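Type III Pentaketide Synthase (Neurospora crassa, PDB 3EUO) probably catalyses the acyl transfers and condensations that build pentaketides, as a fungal type III polyketide synthase of the chalcone/stilbene synthase family. Local coordinates at residues A[72-77]-A[111-116]; A[175-180]-A[201-206]. All coordinates share one frame; numbering follows the deposited sequence.

Interaction 1 of 2, residues A[72-77]-A[111-116]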
loop_
_atom_site.group_PDB
_atom_site.type_symbol
_atom_site.label_atom_id
_atom_site.label_comp_id
_atom_site.label_asym_id
_atom_site.label_seq_id
_atom_site.Cartn_x
_atom_site.Cartn_y
_atom_site.Cartn_z
ATOM N N GLU A 72 -8.415 16.291 9.237
ATOM C CA GLU A 72 -9.132 16.146 10.490
ATOM C C GLU A 72 -9.568 14.692 10.693
ATOM O O GLU A 72 -9.512 14.168 11.808
ATOM C CB GLU A 72 -10.302 17.131 10.552
ATOM C CG GLU A 72 -9.828 18.587 10.736
ATOM C CD GLU A 72 -10.861 19.642 10.349
ATOM O OE1 GLU A 72 -11.825 19.350 9.605
ATOM O OE2 GLU A 72 -10.686 20.803 10.783
ATOM N N LEU A 73 -9.956 14.041 9.600
ATOM C CA LEU A 73 -10.243 12.608 9.615
ATOM C C LEU A 73 -9.023 11.816 10.043
ATOM O O LEU A 73 -9.124 10.903 10.871
ATOM C CB LEU A 73 -10.733 12.133 8.240
ATOM C CG LEU A 73 -12.132 12.599 7.826
ATOM C CD1 LEU A 73 -12.383 12.278 6.365
ATOM C CD2 LEU A 73 -13.209 11.965 8.711
ATOM N N HIS A 74 -7.863 12.174 9.496
ATOM C CA HIS A 74 -6.642 11.452 9.826
ATOM C C HIS A 74 -6.341 11.508 11.321
ATOM O O HIS A 74 -5.949 10.509 11.919
ATOM C CB HIS A 74 -5.436 11.954 9.037
ATOM C CG HIS A 74 -4.158 11.319 9.481
ATOM N ND1 HIS A 74 -3.240 11.973 10.272
ATOM C CD2 HIS A 74 -3.682 10.063 9.311
ATOM C CE1 HIS A 74 -2.234 11.159 10.538
ATOM N NE2 HIS A 74 -2.481 9.992 9.971
ATOM N N GLU A 75 -6.542 12.678 11.918
ATOM C CA GLU A 75 -6.290 12.854 13.343
ATOM C C GLU A 75 -7.084 11.857 14.184
ATOM O O GLU A 75 -6.541 11.270 15.120
ATOM C CB GLU A 75 -6.583 14.292 13.762
ATOM C CG GLU A 75 -5.536 15.267 13.229
ATOM C CD GLU A 75 -5.964 16.723 13.288
ATOM O OE1 GLU A 75 -7.121 17.018 13.666
ATOM O OE2 GLU A 75 -5.123 17.583 12.950
ATOM N N VAL A 76 -8.345 11.639 13.822
ATOM C CA VAL A 76 -9.213 10.706 14.550
ATOM C C VAL A 76 -8.917 9.237 14.200
ATOM O O VAL A 76 -9.026 8.348 15.065
ATOM C CB VAL A 76 -10.711 11.092 14.400
ATOM C CG1 VAL A 76 -11.649 9.961 14.836
ATOM C CG2 VAL A 76 -10.999 12.347 15.234
ATOM N N PHE A 77 -8.519 8.986 12.950
ATOM C CA PHE A 77 -8.026 7.653 12.570
ATOM C C PHE A 77 -6.875 7.256 13.495
ATOM O O PHE A 77 -6.823 6.131 14.000
ATOM C CB PHE A 77 -7.577 7.629 11.106
ATOM C CG PHE A 77 -7.291 6.241 10.577
ATOM C CD1 PHE A 77 -8.298 5.506 9.957
ATOM C CD2 PHE A 77 -6.020 5.670 10.703
ATOM C CE1 PHE A 77 -8.041 4.229 9.459
ATOM C CE2 PHE A 77 -5.753 4.383 10.209
ATOM C CZ PHE A 77 -6.772 3.671 9.580
ATOM N N CYS A 111 -8.419 1.592 3.725
ATOM C CA CYS A 111 -8.751 2.546 2.665
ATOM C C CYS A 111 -9.303 3.844 3.251
ATOM O O CYS A 111 -9.771 4.707 2.508
ATOM C CB CYS A 111 -9.730 1.935 1.662
ATOM S SG CYS A 111 -11.322 1.539 2.385
ATOM N N THR A 112 -9.228 3.984 4.574
ATOM C CA THR A 112 -9.856 5.125 5.259
ATOM C C THR A 112 -8.840 6.059 5.941
ATOM O O THR A 112 -9.187 6.873 6.819
ATOM C CB THR A 112 -10.941 4.654 6.234
ATOM O OG1 THR A 112 -10.431 3.594 7.057
ATOM C CG2 THR A 112 -12.162 4.152 5.463
ATOM N N ASP A 113 -7.592 5.934 5.507
ATOM C CA ASP A 113 -6.503 6.808 5.918
ATOM C C ASP A 113 -5.433 6.904 4.835
ATOM O O ASP A 113 -5.257 5.989 4.025
ATOM C CB ASP A 113 -5.839 6.297 7.204
ATOM C CG ASP A 113 -4.921 7.338 7.833
ATOM O OD1 ASP A 113 -5.395 8.474 8.047
ATOM O OD2 ASP A 113 -3.741 7.031 8.111
ATOM N N SER A 114 -4.712 8.019 4.849
ATOM C CA SER A 114 -3.465 8.167 4.105
ATOM C C SER A 114 -2.494 8.913 5.004
ATOM O O SER A 114 -2.857 9.924 5.609
ATOM C CB SER A 114 -3.683 8.961 2.818
ATOM O OG SER A 114 -2.449 9.190 2.165
ATOM N N ALA A 115 -1.262 8.415 5.094
ATOM C CA ALA A 115 -0.281 8.972 6.023
ATOM C C ALA A 115 1.113 8.532 5.634
ATOM O O ALA A 115 1.276 7.475 5.046
ATOM C CB ALA A 115 -0.580 8.519 7.458
ATOM N N ASN A 116 2.109 9.358 5.949
ATOM C CA ASN A 116 3.504 8.963 5.813
ATOM C C ASN A 116 4.236 9.542 7.017
ATOM O O ASN A 116 4.345 10.766 7.124
ATOM C CB ASN A 116 4.136 9.517 4.523
ATOM C CG ASN A 116 3.344 9.177 3.282
ATOM O OD1 ASN A 116 2.362 9.851 2.954
ATOM N ND2 ASN A 116 3.782 8.149 2.565
#
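The D113 side chain illustrates how a carboxylate can meet two rings at once, lying flat over one and edge-on to the other. Its CB sits almost exactly over the middle of the F77 ring, 3.4 Å from the centroid and only 5° off the ring normal, so one face of the phenyl group receives a CH-pi contact. With CG anti to the backbone N, the next atom moves toward one side of the ring, where D113 CG lies 3.5 Å from F77 CD2. The carboxylate that follows runs 6° from the plane of the phenyl ring, stacked on it, and D113 OD2 stays 3.7 Å from F77 CD2. The tip continues beyond the phenyl ring to meet the edge of the H74 imidazole nearly in its plane, the two groups tilted by just 12°. A115 adds its methyl group obliquely against the same imidazole. At the edge of the phenyl ring, F77 CE1 meets T112 OG1 at 3.4 Å, while F77 CD1 approaches T112 O at 3.5 Å. The hydroxyl of T112 has its polar partners elsewhere, chiefly E175. F77 CG lies anti to its backbone N, which sends the ring toward residues 111-116, and the ring also meets Y119 edge-to-face. The contact thus joins the N-terminal part of helix 70-96 to the loop running from strand 105-109 to helix 119-127, at the dimer interface: V245 of the second subunit packs on H74, and W250 of that subunit hydrogen-bonds S114.

Interaction 2 of 2, residues A[175-180]-A[201-206]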
loop_
_atom_site.group_PDB
_atom_site.type_symbol
_atom_site.label_atom_id
_atom_site.label_comp_id
_atom_site.label_asym_id
_atom_site.label_seq_id
_atom_site.Cartn_x
_atom_site.Cartn_y
_atom_site.Cartn_z
ATOM N N GLU A 175 -10.274 -0.097 9.640
ATOM C CA GLU A 175 -11.100 0.838 8.882
ATOM C C GLU A 175 -11.912 1.693 9.835
ATOM O O GLU A 175 -12.492 1.180 10.792
ATOM C CB GLU A 175 -12.034 0.116 7.897
ATOM C CG GLU A 175 -11.335 -0.834 6.912
ATOM C CD GLU A 175 -10.544 -0.139 5.807
ATOM O OE1 GLU A 175 -10.434 1.111 5.785
ATOM O OE2 GLU A 175 -10.014 -0.868 4.940
ATOM N N VAL A 176 -11.886 2.997 9.596
ATOM C CA VAL A 176 -12.757 3.944 10.295
ATOM C C VAL A 176 -13.538 4.689 9.215
ATOM O O VAL A 176 -13.036 5.643 8.609
ATOM C CB VAL A 176 -11.968 4.938 11.181
ATOM C CG1 VAL A 176 -12.925 5.910 11.887
ATOM C CG2 VAL A 176 -11.112 4.189 12.213
ATOM N N SER A 177 -14.757 4.231 8.960
ATOM C CA SER A 177 -15.581 4.777 7.890
ATOM C C SER A 177 -16.673 5.718 8.397
ATOM O O SER A 177 -17.138 6.586 7.654
ATOM C CB SER A 177 -16.240 3.636 7.121
ATOM O OG SER A 177 -17.099 2.906 7.978
ATOM N N THR A 178 -17.099 5.538 9.646
ATOM C CA THR A 178 -18.291 6.253 10.145
ATOM C C THR A 178 -18.093 7.755 10.258
ATOM O O THR A 178 -19.064 8.517 10.216
ATOM C CB THR A 178 -18.799 5.719 11.505
ATOM O OG1 THR A 178 -17.787 5.899 12.499
ATOM C CG2 THR A 178 -19.198 4.250 11.401
ATOM N N THR A 179 -16.836 8.174 10.379
ATOM C CA THR A 179 -16.488 9.588 10.501
ATOM C C THR A 179 -16.710 10.348 9.192
ATOM O O THR A 179 -16.649 11.578 9.166
ATOM C CB THR A 179 -15.030 9.762 10.961
ATOM O OG1 THR A 179 -14.163 8.972 10.126
ATOM C CG2 THR A 179 -14.873 9.310 12.419
ATOM N N MET A 180 -16.957 9.612 8.112
ATOM C CA MET A 180 -17.185 10.213 6.801
ATOM C C MET A 180 -18.671 10.434 6.524
ATOM O O MET A 180 -19.057 10.819 5.416
ATOM C CB MET A 180 -16.486 9.393 5.695
ATOM C CG MET A 180 -14.944 9.604 5.677
ATOM S SD MET A 180 -14.036 8.546 4.520
ATOM C CE MET A 180 -12.676 8.062 5.570
ATOM N N PHE A 201 -21.648 1.159 6.143
ATOM C CA PHE A 201 -20.270 1.047 6.629
ATOM C C PHE A 201 -20.054 1.340 8.109
ATOM O O PHE A 201 -20.681 2.229 8.687
ATOM C CB PHE A 201 -19.318 1.866 5.752
ATOM C CG PHE A 201 -19.065 1.242 4.416
ATOM C CD1 PHE A 201 -18.168 0.181 4.293
ATOM C CD2 PHE A 201 -19.732 1.701 3.281
ATOM C CE1 PHE A 201 -17.927 -0.410 3.047
ATOM C CE2 PHE A 201 -19.502 1.116 2.028
ATOM C CZ PHE A 201 -18.601 0.060 1.913
ATOM N N SER A 202 -19.142 0.568 8.694
ATOM C CA SER A 202 -18.824 0.627 10.112
ATOM C C SER A 202 -17.308 0.566 10.355
ATOM O O SER A 202 -16.515 0.440 9.404
ATOM C CB SER A 202 -19.529 -0.527 10.840
ATOM O OG SER A 202 -19.106 -1.787 10.326
ATOM N N ASP A 203 -16.922 0.629 11.630
ATOM C CA ASP A 203 -15.527 0.734 12.057
ATOM C C ASP A 203 -15.104 -0.540 12.783
ATOM O O ASP A 203 -15.878 -1.100 13.564
ATOM C CB ASP A 203 -15.328 1.929 13.003
ATOM C CG ASP A 203 -15.863 3.235 12.433
ATOM O OD1 ASP A 203 -15.999 3.345 11.196
ATOM O OD2 ASP A 203 -16.148 4.153 13.230
ATOM N N CYS A 204 -13.876 -0.983 12.526
ATOM C CA CYS A 204 -13.353 -2.205 13.131
ATOM C C CYS A 204 -11.871 -2.356 12.856
ATOM O O CYS A 204 -11.356 -1.828 11.872
ATOM C CB CYS A 204 -14.073 -3.436 12.565
ATOM S SG CYS A 204 -13.648 -5.015 13.366
ATOM N N ALA A 205 -11.190 -3.100 13.723
ATOM C CA ALA A 205 -9.858 -3.595 13.385
ATOM C C ALA A 205 -9.832 -5.080 13.650
ATOM O O ALA A 205 -10.450 -5.557 14.596
ATOM C CB ALA A 205 -8.782 -2.887 14.185
ATOM N N SER A 206 -9.127 -5.814 12.798
ATOM C CA SER A 206 -9.008 -7.250 12.968
ATOM C C SER A 206 -7.649 -7.694 12.477
ATOM O O SER A 206 -7.066 -7.067 11.596
ATOM C CB SER A 206 -10.106 -7.977 12.207
ATOM O OG SER A 206 -10.051 -7.669 10.831
#
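Two kinds of hydrogen bonding succeed one another here, showing how a strand pair can pass into a side-chain-held turn. The main-chain part is a single antiparallel hydrogen-bonded pair: E175 N reaches C204 O at 3.0 Å, nearly straight at 172°, and C204 N returns to E175 O at 3.1 Å. Beside it, D203 CA offers a CA-H...O contact to E175 O at 3.3 Å. Past this pair the regular strand pairing stops, and the D203 carboxylate takes over. Its OD1 collects two amides: T178 N, 2.9 Å away, uses the syn lone pair of OD1, whereas S177 N approaches OD1 at 2.7 Å from above the carboxylate plane, 37° out of it. The other oxygen, D203 OD2, receives the T178 OG1 hydroxyl on its syn side at 2.5 Å, a very short bond; T178 OG1 sits between the backbone N and the carbonyl carbon, which brings hydroxyl and amide to the same carboxylate. Since I54 N also bonds D203 OD2, four donors grip the group, probably keeping it ionised and fixing its rotation. Van der Waals contacts are fewer: F201 CB rests 3.3 Å from S177 OG, whose weak hydrogen bond goes to S202 O or D203 OD1. The backbone of S177 and M180 closes the 3-10 turn at 178-180, with M180 as the N-cap of helix 181-191. The whole lies where strand 168-175 ends against the beginning of strand 204-211 in the large mixed sheet; strand 51-53 packs on T178 and D203, strand 4-11 on C204, and helix 70-96 on V176.

Interaction 1 and interaction 2 meet directly, their centres about 11 Å apart, in the N-terminal half of a thiolase-like fold. The bridge is E175: its OE1 probably accepts hydrogen bonds from T112 OG1 at 2.8 Å and from C111 N at 2.9 Å, tying the end of strand 168-175 to the loop 111-116, while OE2 turns to S332. T112 OG1 also pairs with V176 N, so one hydroxyl serves both sites. Packing reinforces this, with L73 CD2 3.4 Å from T179 OG1 and V176 against F77. C143, present as 3-sulfinoalanine, is probably the reactive cysteine, as in chalcone synthases; neither contact includes it.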